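Local coordinates for glucose import ATP-binding protein GlcV (PDB 1OXV) that hydrolyses ATP to power glucose uptake as the energy-coupling subunit of the GlcSTUV ABC transporter, at residues 165-170 / 194-199. Sequence-based numbering, arbitrary orientation.
With ANP (phosphoaminophosphonic acid-adenylate ester), chain T.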
loop_
_atom_site.group_PDB
_atom_site.type_symbol
_atom_site.label_atom_id
_atom_site.label_comp_id
_atom_site.label_asym_id
_atom_site.label_seq_id
_atom_site.Cartn_x
_atom_site.Cartn_y
_atom_site.Cartn_z
ATOM N N ASP A 165 0.733 -3.366 10.427
ATOM C CA ASP A 165 1.649 -2.292 10.051
ATOM C C ASP A 165 2.908 -2.881 9.418
ATOM O O ASP A 165 3.791 -3.399 10.102
ATOM C CB ASP A 165 1.993 -1.407 11.260
ATOM C CG ASP A 165 2.675 -0.099 10.862
ATOM O OD1 ASP A 165 2.948 0.099 9.654
ATOM O OD2 ASP A 165 2.955 0.801 11.692
ATOM N N GLU A 166 2.970 -2.800 8.096
ATOM C CA GLU A 166 4.098 -3.302 7.326
ATOM C C GLU A 166 4.489 -4.702 7.769
ATOM O O GLU A 166 5.602 -4.915 8.239
ATOM C CB GLU A 166 5.295 -2.364 7.455
ATOM C CG GLU A 166 4.984 -0.923 7.099
ATOM C CD GLU A 166 6.183 -0.189 6.524
ATOM O OE1 GLU A 166 6.947 -0.822 5.767
ATOM O OE2 GLU A 166 6.361 1.017 6.824
ATOM N N PRO A 167 3.590 -5.648 7.522
ATOM C CA PRO A 167 3.733 -7.040 7.951
ATOM C C PRO A 167 4.690 -7.867 7.113
ATOM O O PRO A 167 5.355 -8.741 7.653
ATOM C CB PRO A 167 2.328 -7.629 7.735
ATOM C CG PRO A 167 1.487 -6.557 7.124
ATOM C CD PRO A 167 2.374 -5.439 6.726
ATOM N N PHE A 168 4.730 -7.611 5.808
ATOM C CA PHE A 168 5.510 -8.443 4.890
ATOM C C PHE A 168 6.883 -7.857 4.566
ATOM O O PHE A 168 7.488 -8.198 3.544
ATOM C CB PHE A 168 4.708 -8.656 3.600
ATOM C CG PHE A 168 3.239 -8.889 3.835
ATOM C CD1 PHE A 168 2.290 -8.008 3.344
ATOM C CD2 PHE A 168 2.813 -9.978 4.567
ATOM C CE1 PHE A 168 0.951 -8.225 3.578
ATOM C CE2 PHE A 168 1.479 -10.197 4.797
ATOM C CZ PHE A 168 0.548 -9.328 4.306
ATOM N N SER A 169 7.377 -6.990 5.443
ATOM C CA SER A 169 8.668 -6.353 5.247
ATOM C C SER A 169 9.829 -7.254 5.624
ATOM O O SER A 169 10.900 -7.188 5.022
ATOM N N ASN A 170 9.618 -8.094 6.631
ATOM C CA ASN A 170 10.643 -9.016 7.077
ATOM C C ASN A 170 10.589 -10.324 6.311
ATOM O O ASN A 170 10.980 -11.372 6.824
ATOM N N LEU A 194 -10.143 -5.092 8.130
ATOM C CA LEU A 194 -8.688 -5.214 8.019
ATOM C C LEU A 194 -8.040 -3.929 7.502
ATOM O O LEU A 194 -8.412 -3.384 6.460
ATOM C CB LEU A 194 -8.330 -6.410 7.120
ATOM C CG LEU A 194 -6.865 -6.594 6.727
ATOM C CD1 LEU A 194 -6.009 -7.060 7.888
ATOM C CD2 LEU A 194 -6.722 -7.569 5.551
ATOM N N LEU A 195 -7.081 -3.425 8.260
ATOM C CA LEU A 195 -6.332 -2.263 7.840
ATOM C C LEU A 195 -4.870 -2.687 7.688
ATOM O O LEU A 195 -4.258 -3.186 8.631
ATOM C CB LEU A 195 -6.464 -1.166 8.879
ATOM C CG LEU A 195 -6.488 0.275 8.386
ATOM C CD1 LEU A 195 -6.843 1.226 9.551
ATOM C CD2 LEU A 195 -5.190 0.662 7.724
ATOM N N VAL A 196 -4.321 -2.531 6.487
ATOM C CA VAL A 196 -2.896 -2.800 6.359
ATOM C C VAL A 196 -2.160 -1.599 5.769
ATOM O O VAL A 196 -2.641 -0.924 4.868
ATOM C CB VAL A 196 -2.719 -4.017 5.451
ATOM C CG1 VAL A 196 -3.831 -4.052 4.405
ATOM C CG2 VAL A 196 -1.375 -3.951 4.751
ATOM N N VAL A 197 -1.003 -1.345 6.361
ATOM C CA VAL A 197 -0.184 -0.226 5.964
ATOM C C VAL A 197 1.087 -0.720 5.331
ATOM O O VAL A 197 1.614 -1.776 5.692
ATOM C CB VAL A 197 0.174 0.701 7.151
ATOM C CG1 VAL A 197 -0.964 1.622 7.439
ATOM C CG2 VAL A 197 0.522 -0.106 8.380
ATOM N N SER A 198 1.568 0.044 4.363
ATOM C CA SER A 198 2.805 -0.293 3.698
ATOM C C SER A 198 3.307 0.825 2.809
ATOM O O SER A 198 2.547 1.683 2.368
ATOM C CB SER A 198 2.614 -1.527 2.821
ATOM O OG SER A 198 3.780 -1.734 2.049
ATOM N N HIS A 199 4.608 0.799 2.555
ATOM C CA HIS A 199 5.212 1.682 1.573
ATOM C C HIS A 199 5.423 0.838 0.316
ATOM O O HIS A 199 6.117 1.254 -0.605
ATOM C CB HIS A 199 6.546 2.241 2.076
ATOM C CG HIS A 199 7.527 1.180 2.460
ATOM N ND1 HIS A 199 7.996 1.030 3.747
ATOM C CD2 HIS A 199 8.121 0.209 1.728
ATOM C CE1 HIS A 199 8.841 0.015 3.790
ATOM N NE2 HIS A 199 8.935 -0.501 2.578
HETATM P PG ANP T . 7.620 4.583 7.866
HETATM O O1G ANP T . 7.014 4.259 6.538
HETATM O O2G ANP T . 9.114 4.730 7.810
HETATM O O3G ANP T . 7.293 3.501 8.816
HETATM P PB ANP T . 5.446 6.324 8.813
HETATM O O1B ANP T . 4.646 6.564 7.597
HETATM O O2B ANP T . 4.922 5.166 9.582
HETATM N N3B ANP T . 7.036 6.056 8.382
HETATM P PA ANP T . 5.238 7.868 11.139
HETATM O O1A ANP T . 3.768 7.896 11.373
HETATM O O2A ANP T . 5.883 6.910 12.050
HETATM O O3A ANP T . 5.496 7.652 9.628
HETATM O "O5'" ANP T . 5.754 9.244 11.528
HETATM C "C5'" ANP T . 5.127 10.355 10.935
HETATM C "C4'" ANP T . 5.847 11.665 11.279
HETATM O "O4'" ANP T . 5.671 11.933 12.656
HETATM C "C3'" ANP T . 7.358 11.641 11.119
HETATM O "O3'" ANP T . 7.820 12.961 10.848
HETATM C "C2'" ANP T . 7.868 11.191 12.468
HETATM O "O2'" ANP T . 9.178 11.640 12.770
HETATM C "C1'" ANP T . 6.879 11.854 13.401
HETATM N N9 ANP T . 6.645 11.116 14.640
HETATM C C8 ANP T . 5.997 9.938 14.775
HETATM N N7 ANP T . 5.944 9.583 16.088
HETATM C C5 ANP T . 6.551 10.557 16.789
HETATM C C6 ANP T . 6.854 10.828 18.207
HETATM N N6 ANP T . 6.461 9.934 19.203
HETATM N N1 ANP T . 7.503 11.962 18.502
HETATM C C2 ANP T . 7.886 12.845 17.572
HETATM N N3 ANP T . 7.657 12.652 16.261
HETATM C C4 ANP T . 7.005 11.567 15.834
#
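E166 and H199 meet beside the gamma-phosphate of ANP, where the Walker B strand 161-165 and its parallel neighbour 193-198 run out into loops. These are inner, parallel strands of the P-loop NTPase sheet in the ABC ATPase domain. By position in the family, D165 is the last residue of the Walker B motif, E166 the glutamate that follows it and H199 the switch histidine. D165 pairs with V197 in parallel register (CA to CA 4.9 Å), and both side chains lie on the same face of the sheet, that of helix 44-52. One backbone bond closes the ladder: E166 N to V197 O, 2.9 Å. P167 CD sits 3.9 Å from the same V197 O, while D165 OD2 bonds to T45 OG1 of the P-loop, holding the Walker B carboxylate close to the magnesium site. E166 CG stands anti to the carbonyl carbon (chi1 -54°), and the chain then stretches across S198, CG passing 4.1 Å from S198 CA. Its carboxylate meets the H199 imidazole nearly at a right angle, with the planes 85° apart. OE1 approaches the ring obliquely, 2.9 Å from H199 ND1, at an angle too poor for a hydrogen bond. The other oxygen turns to the nucleotide, OE2 lying 3.3 Å from ANP O3G, and Q89 also lies close to it. An alanine in place of E166, lacking the carboxylate, would probably leave a gap beside H199 and the gamma-phosphate. H199 CG points between its backbone N and carbonyl carbon (chi1 56°), presenting the imidazole edge, near the ring plane, to ANP O1G.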